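Local coordinates for DUF3836 domain-containing protein (Parabacteroides distasonis ATCC 8503, PDB 4R03) that is of unknown function but folds as a single-layer antiparallel beta-sheet of the kind thought to have evolved from beta-hairpin repeats, at residues F36-K47 against S101-S109. Sequence-based numbering, arbitrary orientation.
Sequences FQYNENGKVSEK and STNYEEIFS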
ATOM      1  N   PHE A  36      -6.607   0.528  -0.647  1.00 12.02           N
ATOM      2  CA  PHE A  36      -6.536   1.740  -1.480  1.00 11.67           C
ATOM      3  C   PHE A  36      -7.810   2.540  -1.356  1.00 13.02           C
ATOM      4  O   PHE A  36      -8.929   2.007  -1.351  1.00 14.69           O
ATOM      5  CB  PHE A  36      -6.336   1.372  -2.959  1.00 11.51           C
ATOM      6  CG  PHE A  36      -5.127   0.543  -3.230  1.00 11.43           C
ATOM      7  CD1 PHE A  36      -3.887   1.154  -3.441  1.00 12.88           C
ATOM      8  CD2 PHE A  36      -5.178  -0.836  -3.189  1.00 11.24           C
ATOM      9  CE1 PHE A  36      -2.754   0.371  -3.660  1.00 12.33           C
ATOM     10  CE2 PHE A  36      -4.058  -1.598  -3.393  1.00 11.45           C
ATOM     11  CZ  PHE A  36      -2.834  -0.990  -3.619  1.00 12.27           C
ATOM     12  N   GLN A  37      -7.617   3.846  -1.303  1.00 13.66           N
ATOM     13  CA  GLN A  37      -8.728   4.790  -1.425  0.50 15.04           C
ATOM     14  C   GLN A  37      -8.429   5.766  -2.571  1.00 14.55           C
ATOM     15  O   GLN A  37      -7.299   5.918  -3.008  1.00 14.71           O
ATOM     16  CB  GLN A  37      -8.984   5.512  -0.096  0.50 16.64           C
ATOM     17  CG  GLN A  37      -9.388   4.586   1.075  0.50 18.64           C
ATOM     18  CD  GLN A  37      -9.761   5.354   2.360  0.50 21.74           C
ATOM     19  OE1 GLN A  37     -10.714   6.129   2.388  0.50 24.28           O
ATOM     20  NE2 GLN A  37      -9.011   5.131   3.417  0.50 25.19           N
ATOM     21  N   TYR A  38      -9.506   6.400  -3.076  1.00 14.50           N
ATOM     22  CA  TYR A  38      -9.452   7.165  -4.324  1.00 14.36           C
ATOM     23  C   TYR A  38     -10.010   8.589  -4.130  1.00 16.29           C
ATOM     24  O   TYR A  38     -10.906   8.789  -3.332  1.00 17.92           O
ATOM     25  CB  TYR A  38     -10.272   6.466  -5.420  1.00 15.08           C
ATOM     26  CG  TYR A  38      -9.623   5.174  -5.785  1.00 12.67           C
ATOM     27  CD1 TYR A  38      -9.895   4.032  -5.034  1.00 13.15           C
ATOM     28  CD2 TYR A  38      -8.752   5.051  -6.831  1.00 12.99           C
ATOM     29  CE1 TYR A  38      -9.253   2.823  -5.336  1.00 12.38           C
ATOM     30  CE2 TYR A  38      -8.104   3.870  -7.129  1.00 13.68           C
ATOM     31  CZ  TYR A  38      -8.414   2.727  -6.370  1.00 12.23           C
ATOM     32  OH  TYR A  38      -7.695   1.589  -6.705  1.00 14.17           O
ATOM     33  N   ASN A  39      -9.404   9.526  -4.875  1.00 18.06           N
ATOM     34  CA  ASN A  39      -9.932  10.914  -4.911  1.00 19.59           C
ATOM     35  C   ASN A  39     -11.103  11.033  -5.894  1.00 24.34           C
ATOM     36  O   ASN A  39     -11.480  10.061  -6.583  1.00 21.97           O
ATOM     37  CB  ASN A  39      -8.811  11.912  -5.192  1.00 19.96           C
ATOM     38  CG  ASN A  39      -8.209  11.804  -6.553  1.00 17.95           C
ATOM     39  OD1 ASN A  39      -8.843  11.377  -7.521  1.00 21.13           O
ATOM     40  ND2 ASN A  39      -6.940  12.226  -6.684  1.00 20.62           N
ATOM     41  N   GLU A  40     -11.670  12.240  -5.970  1.00 28.11           N
ATOM     42  CA  GLU A  40     -12.853  12.485  -6.818  0.50 29.87           C
ATOM     43  C   GLU A  40     -12.567  12.291  -8.299  1.00 27.77           C
ATOM     44  O   GLU A  40     -13.482  12.098  -9.099  1.00 32.13           O
ATOM     45  CB  GLU A  40     -13.417  13.900  -6.558  0.50 31.92           C
ATOM     46  CG  GLU A  40     -12.547  15.050  -7.063  0.50 34.07           C
ATOM     47  CD  GLU A  40     -13.170  16.426  -6.785  0.50 38.00           C
ATOM     48  OE1 GLU A  40     -14.425  16.517  -6.745  0.50 37.49           O
ATOM     49  OE2 GLU A  40     -12.403  17.401  -6.618  0.50 38.78           O
ATOM     50  N   ASN A  41     -11.302  12.341  -8.706  1.00 27.59           N
ATOM     51  CA  ASN A  41     -10.923  12.072 -10.070  1.00 27.01           C
ATOM     52  C   ASN A  41     -10.657  10.606 -10.375  1.00 25.55           C
ATOM     53  O   ASN A  41     -10.248  10.252 -11.486  1.00 25.13           O
ATOM     54  CB  ASN A  41      -9.721  12.899 -10.455  1.00 32.84           C
ATOM     55  CG  ASN A  41     -10.010  14.384 -10.376  1.00 39.79           C
ATOM     56  OD1 ASN A  41     -11.173  14.820 -10.510  1.00 43.22           O
ATOM     57  ND2 ASN A  41      -8.968  15.166 -10.126  1.00 39.71           N
ATOM     58  N   GLY A  42     -10.822   9.763  -9.363  1.00 24.30           N
ATOM     59  CA  GLY A  42     -10.649   8.343  -9.582  1.00 22.70           C
ATOM     60  C   GLY A  42      -9.207   7.878  -9.535  1.00 20.32           C
ATOM     61  O   GLY A  42      -8.885   6.773  -9.954  1.00 20.02           O
ATOM     62  N   LYS A  43      -8.323   8.730  -9.015  1.00 19.28           N
ATOM     63  CA  LYS A  43      -6.939   8.362  -8.819  1.00 19.46           C
ATOM     64  C   LYS A  43      -6.668   7.999  -7.339  1.00 16.73           C
ATOM     65  O   LYS A  43      -7.307   8.500  -6.429  1.00 16.63           O
ATOM     66  CB  LYS A  43      -5.993   9.491  -9.252  1.00 23.25           C
ATOM     67  CG  LYS A  43      -6.170   9.884 -10.749  1.00 29.34           C
ATOM     68  CD  LYS A  43      -4.905  10.532 -11.320  1.00 38.22           C
ATOM     69  CE  LYS A  43      -5.184  11.551 -12.456  1.00 47.84           C
ATOM     70  NZ  LYS A  43      -4.916  13.002 -12.037  1.00 48.43           N
ATOM     71  N   VAL A  44      -5.666   7.152  -7.134  1.00 15.90           N
ATOM     72  CA  VAL A  44      -5.402   6.713  -5.762  1.00 16.60           C
ATOM     73  C   VAL A  44      -4.986   7.894  -4.888  1.00 17.26           C
ATOM     74  O   VAL A  44      -4.083   8.655  -5.259  1.00 17.39           O
ATOM     75  CB  VAL A  44      -4.258   5.672  -5.683  1.00 17.76           C
ATOM     76  CG1 VAL A  44      -3.970   5.319  -4.203  1.00 17.91           C
ATOM     77  CG2 VAL A  44      -4.521   4.490  -6.419  1.00 20.51           C
ATOM     78  N   SER A  45      -5.625   8.045  -3.769  1.00 15.44           N
ATOM     79  CA  SER A  45      -5.359   9.133  -2.816  1.00 16.60           C
ATOM     80  C   SER A  45      -4.634   8.639  -1.570  1.00 16.89           C
ATOM     81  O   SER A  45      -3.905   9.392  -0.935  1.00 16.18           O
ATOM     82  CB  SER A  45      -6.658   9.781  -2.423  1.00 16.57           C
ATOM     83  OG  SER A  45      -7.580   8.871  -1.860  1.00 18.68           O
ATOM     84  N   GLU A  46      -4.809   7.352  -1.242  1.00 15.90           N
ATOM     85  CA  GLU A  46      -4.215   6.795  -0.060  1.00 16.40           C
ATOM     86  C   GLU A  46      -3.969   5.297  -0.252  1.00 14.92           C
ATOM     87  O   GLU A  46      -4.822   4.610  -0.802  1.00 15.59           O
ATOM     88  CB  GLU A  46      -5.109   7.026   1.142  1.00 18.31           C
ATOM     89  CG  GLU A  46      -4.464   6.620   2.479  1.00 20.88           C
ATOM     90  CD  GLU A  46      -5.475   6.398   3.571  1.00 32.69           C
ATOM     91  OE1 GLU A  46      -5.915   7.371   4.220  1.00 34.78           O
ATOM     92  OE2 GLU A  46      -5.847   5.220   3.764  1.00 42.06           O
ATOM     93  N   LYS A  47      -2.795   4.842   0.173  1.00 12.68           N
ATOM     94  CA  LYS A  47      -2.411   3.425   0.181  1.00 12.25           C
ATOM     95  C   LYS A  47      -1.995   3.107   1.616  1.00 12.66           C
ATOM     96  O   LYS A  47      -1.094   3.758   2.156  1.00 13.93           O
ATOM     97  CB  LYS A  47      -1.313   3.118  -0.788  1.00 12.60           C
ATOM     98  CG  LYS A  47      -0.720   1.719  -0.757  1.00 13.63           C
ATOM     99  CD  LYS A  47       0.417   1.599  -1.728  1.00 14.61           C
ATOM    100  CE  LYS A  47       0.914   0.208  -1.875  1.00 15.62           C
ATOM    101  NZ  LYS A  47       1.957   0.151  -2.913  1.00 16.99           N
ATOM    102  N   SER A 101       4.661  10.412 -13.104  1.00 26.86           N
ATOM    103  CA  SER A 101       3.307  10.025 -13.473  1.00 27.65           C
ATOM    104  C   SER A 101       3.254   8.758 -14.321  1.00 27.48           C
ATOM    105  O   SER A 101       2.268   7.980 -14.242  1.00 25.77           O
ATOM    106  CB  SER A 101       2.605  11.164 -14.207  1.00 33.89           C
ATOM    107  OG  SER A 101       2.391  12.228 -13.301  1.00 38.79           O
ATOM    108  N   THR A 102       4.303   8.524 -15.107  1.00 28.24           N
ATOM    109  CA  THR A 102       4.357   7.332 -15.963  1.00 27.12           C
ATOM    110  C   THR A 102       4.432   6.025 -15.142  1.00 27.94           C
ATOM    111  O   THR A 102       4.176   4.967 -15.677  1.00 29.88           O
ATOM    112  CB  THR A 102       5.580   7.319 -16.872  1.00 31.34           C
ATOM    113  OG1 THR A 102       6.759   7.407 -16.081  1.00 29.78           O
ATOM    114  CG2 THR A 102       5.551   8.499 -17.842  1.00 34.41           C
ATOM    115  N   ASN A 103       4.838   6.119 -13.876  1.00 24.53           N
ATOM    116  CA  ASN A 103       4.889   4.941 -13.000  1.00 26.67           C
ATOM    117  C   ASN A 103       3.649   4.763 -12.139  1.00 23.06           C
ATOM    118  O   ASN A 103       3.686   4.007 -11.168  1.00 22.59           O
ATOM    119  CB  ASN A 103       6.110   5.008 -12.086  1.00 30.45           C
ATOM    120  CG  ASN A 103       7.431   4.886 -12.862  1.00 38.49           C
ATOM    121  OD1 ASN A 103       7.478   4.374 -13.988  1.00 41.45           O
ATOM    122  ND2 ASN A 103       8.499   5.360 -12.251  1.00 45.28           N
ATOM    123  N   TYR A 104       2.577   5.479 -12.451  1.00 19.96           N
ATOM    124  CA  TYR A 104       1.309   5.459 -11.658  1.00 18.26           C
ATOM    125  C   TYR A 104       0.862   4.042 -11.320  1.00 18.18           C
ATOM    126  O   TYR A 104       0.541   3.752 -10.161  1.00 17.89           O
ATOM    127  CB  TYR A 104       0.172   6.170 -12.415  1.00 19.19           C
ATOM    128  CG  TYR A 104      -1.140   6.125 -11.734  1.00 17.76           C
ATOM    129  CD1 TYR A 104      -1.394   6.960 -10.651  1.00 17.54           C
ATOM    130  CD2 TYR A 104      -2.128   5.229 -12.103  1.00 17.33           C
ATOM    131  CE1 TYR A 104      -2.586   6.928  -9.987  1.00 19.68           C
ATOM    132  CE2 TYR A 104      -3.356   5.197 -11.448  1.00 18.06           C
ATOM    133  CZ  TYR A 104      -3.583   6.004 -10.359  1.00 17.27           C
ATOM    134  OH  TYR A 104      -4.796   5.986  -9.694  1.00 20.05           O
ATOM    135  N   GLU A 105       0.853   3.152 -12.306  1.00 17.78           N
ATOM    136  CA  GLU A 105       0.347   1.799 -12.055  1.00 19.73           C
ATOM    137  C   GLU A 105       1.150   1.001 -11.034  1.00 17.89           C
ATOM    138  O   GLU A 105       0.635   0.053 -10.430  1.00 18.45           O
ATOM    139  CB  GLU A 105       0.188   1.009 -13.364  1.00 20.57           C
ATOM    140  CG  GLU A 105      -0.996   1.539 -14.197  1.00 25.10           C
ATOM    141  CD  GLU A 105      -2.358   1.235 -13.571  1.00 28.99           C
ATOM    142  OE1 GLU A 105      -2.596   0.074 -13.120  1.00 37.82           O
ATOM    143  OE2 GLU A 105      -3.196   2.140 -13.527  1.00 35.86           O
ATOM    144  N   GLU A 106       2.388   1.369 -10.797  1.00 17.74           N
ATOM    145  CA  GLU A 106       3.187   0.685  -9.825  1.00 18.08           C
ATOM    146  C   GLU A 106       2.753   1.012  -8.411  1.00 16.67           C
ATOM    147  O   GLU A 106       3.142   0.286  -7.468  1.00 17.15           O
ATOM    148  CB  GLU A 106       4.659   0.964 -10.002  1.00 20.70           C
ATOM    149  CG  GLU A 106       5.165   0.650 -11.426  1.00 21.96           C
ATOM    150  CD  GLU A 106       5.126  -0.845 -11.822  1.00 25.05           C
ATOM    151  OE1 GLU A 106       4.925  -1.720 -10.947  1.00 27.81           O
ATOM    152  OE2 GLU A 106       5.350  -1.151 -13.029  1.00 28.10           O
ATOM    153  N   ILE A 107       1.874   2.002  -8.230  1.00 15.20           N
ATOM    154  CA  ILE A 107       1.285   2.242  -6.906  1.00 15.16           C
ATOM    155  C   ILE A 107       0.508   1.017  -6.378  1.00 14.71           C
ATOM    156  O   ILE A 107       0.440   0.795  -5.184  1.00 14.16           O
ATOM    157  CB  ILE A 107       0.389   3.500  -6.918  1.00 16.32           C
ATOM    158  CG1 ILE A 107       1.288   4.730  -7.073  1.00 17.58           C
ATOM    159  CG2 ILE A 107      -0.478   3.613  -5.656  1.00 18.77           C
ATOM    160  CD1 ILE A 107       0.468   6.044  -7.386  1.00 18.58           C
ATOM    161  N   PHE A 108      -0.051   0.237  -7.291  1.00 15.01           N
ATOM    162  CA  PHE A 108      -0.843  -0.897  -6.910  1.00 14.86           C
ATOM    163  C   PHE A 108      -0.085  -2.092  -6.501  1.00 17.99           C
ATOM    164  O   PHE A 108      -0.741  -3.050  -6.062  1.00 19.27           O
ATOM    165  CB  PHE A 108      -1.877  -1.232  -7.993  1.00 16.13           C
ATOM    166  CG  PHE A 108      -2.772  -0.090  -8.300  1.00 16.26           C
ATOM    167  CD1 PHE A 108      -3.729   0.296  -7.397  1.00 17.28           C
ATOM    168  CD2 PHE A 108      -2.620   0.632  -9.467  1.00 18.19           C
ATOM    169  CE1 PHE A 108      -4.530   1.381  -7.623  1.00 20.26           C
ATOM    170  CE2 PHE A 108      -3.442   1.740  -9.708  1.00 20.10           C
ATOM    171  CZ  PHE A 108      -4.399   2.086  -8.772  1.00 20.05           C
ATOM    172  N   SER A 109       1.247  -2.053  -6.608  1.00 18.89           N
ATOM    173  CA  SER A 109       2.118  -3.181  -6.214  1.00 22.38           C
ATOM    174  C   SER A 109       1.648  -4.461  -6.932  1.00 26.64           C
ATOM    175  O   SER A 109       1.110  -4.353  -8.072  1.00 28.96           O
ATOM    176  CB  SER A 109       2.147  -3.372  -4.684  1.00 22.94           C
ATOM    177  OG  SER A 109       2.766  -2.283  -4.039  1.00 21.13           O
ATOM    178  OXT SER A 109       1.798  -5.628  -6.426  1.00 30.10           O
TER
HETATM  179  O   HOH W   1      -6.955   4.860 -10.629  1.00 26.14           O
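Y104 OH meeting V44 N, and K47 NZ meeting I107 O, fasten the C-terminal 3-10 segment onto one face of a beta-hairpin, and the contact illustrates how a single-layer antiparallel sheet, lacking a second sheet to pack against, can be partly covered by its own chain end. The hairpin joins strands 27-38 and 44-53, the third and fourth of seven strands in the sheet order, through a type I turn from N39 to G42. At the turn end, V44 N donates to Y104 OH over 2.9 Å with an N-H...O angle of 155°, arriving at the edge of the phenol ring near its plane. A water in the ring plane, 2.6 Å from Y104 OH, donates to G42 O, so V44 N is satisfied by the hydroxyl directly and G42 O by the water that rests against it. N39 OD1 organises the turn from within: K43 N reaches it at 3.1 Å from above the carbonyl plane, while the bond from N41 N is weak. At the other end K47, its chain fully extended, carries NZ across to I107 O and S109 OG, both at 2.8 Å; the ammonium group also makes a cation-pi contact with Y34. I107 O is thus given a partner near the C-terminal end of the 3-10 segment, and F108 O and the terminal S109 O are both met by K18 NZ.

Between these polar ends lies an apolar layer. F108 turns an edge toward the face of F36, the planes at 55°, and V44 CG1 meets I107 CG2. With its CG anti to the carbonyl carbon (chi1 -57°), F108 brings CE1 against both V44 CG2 and Y38 OH, 3.3 Å from each; that hydroxyl has its own hydrogen-bond partner in I15 O.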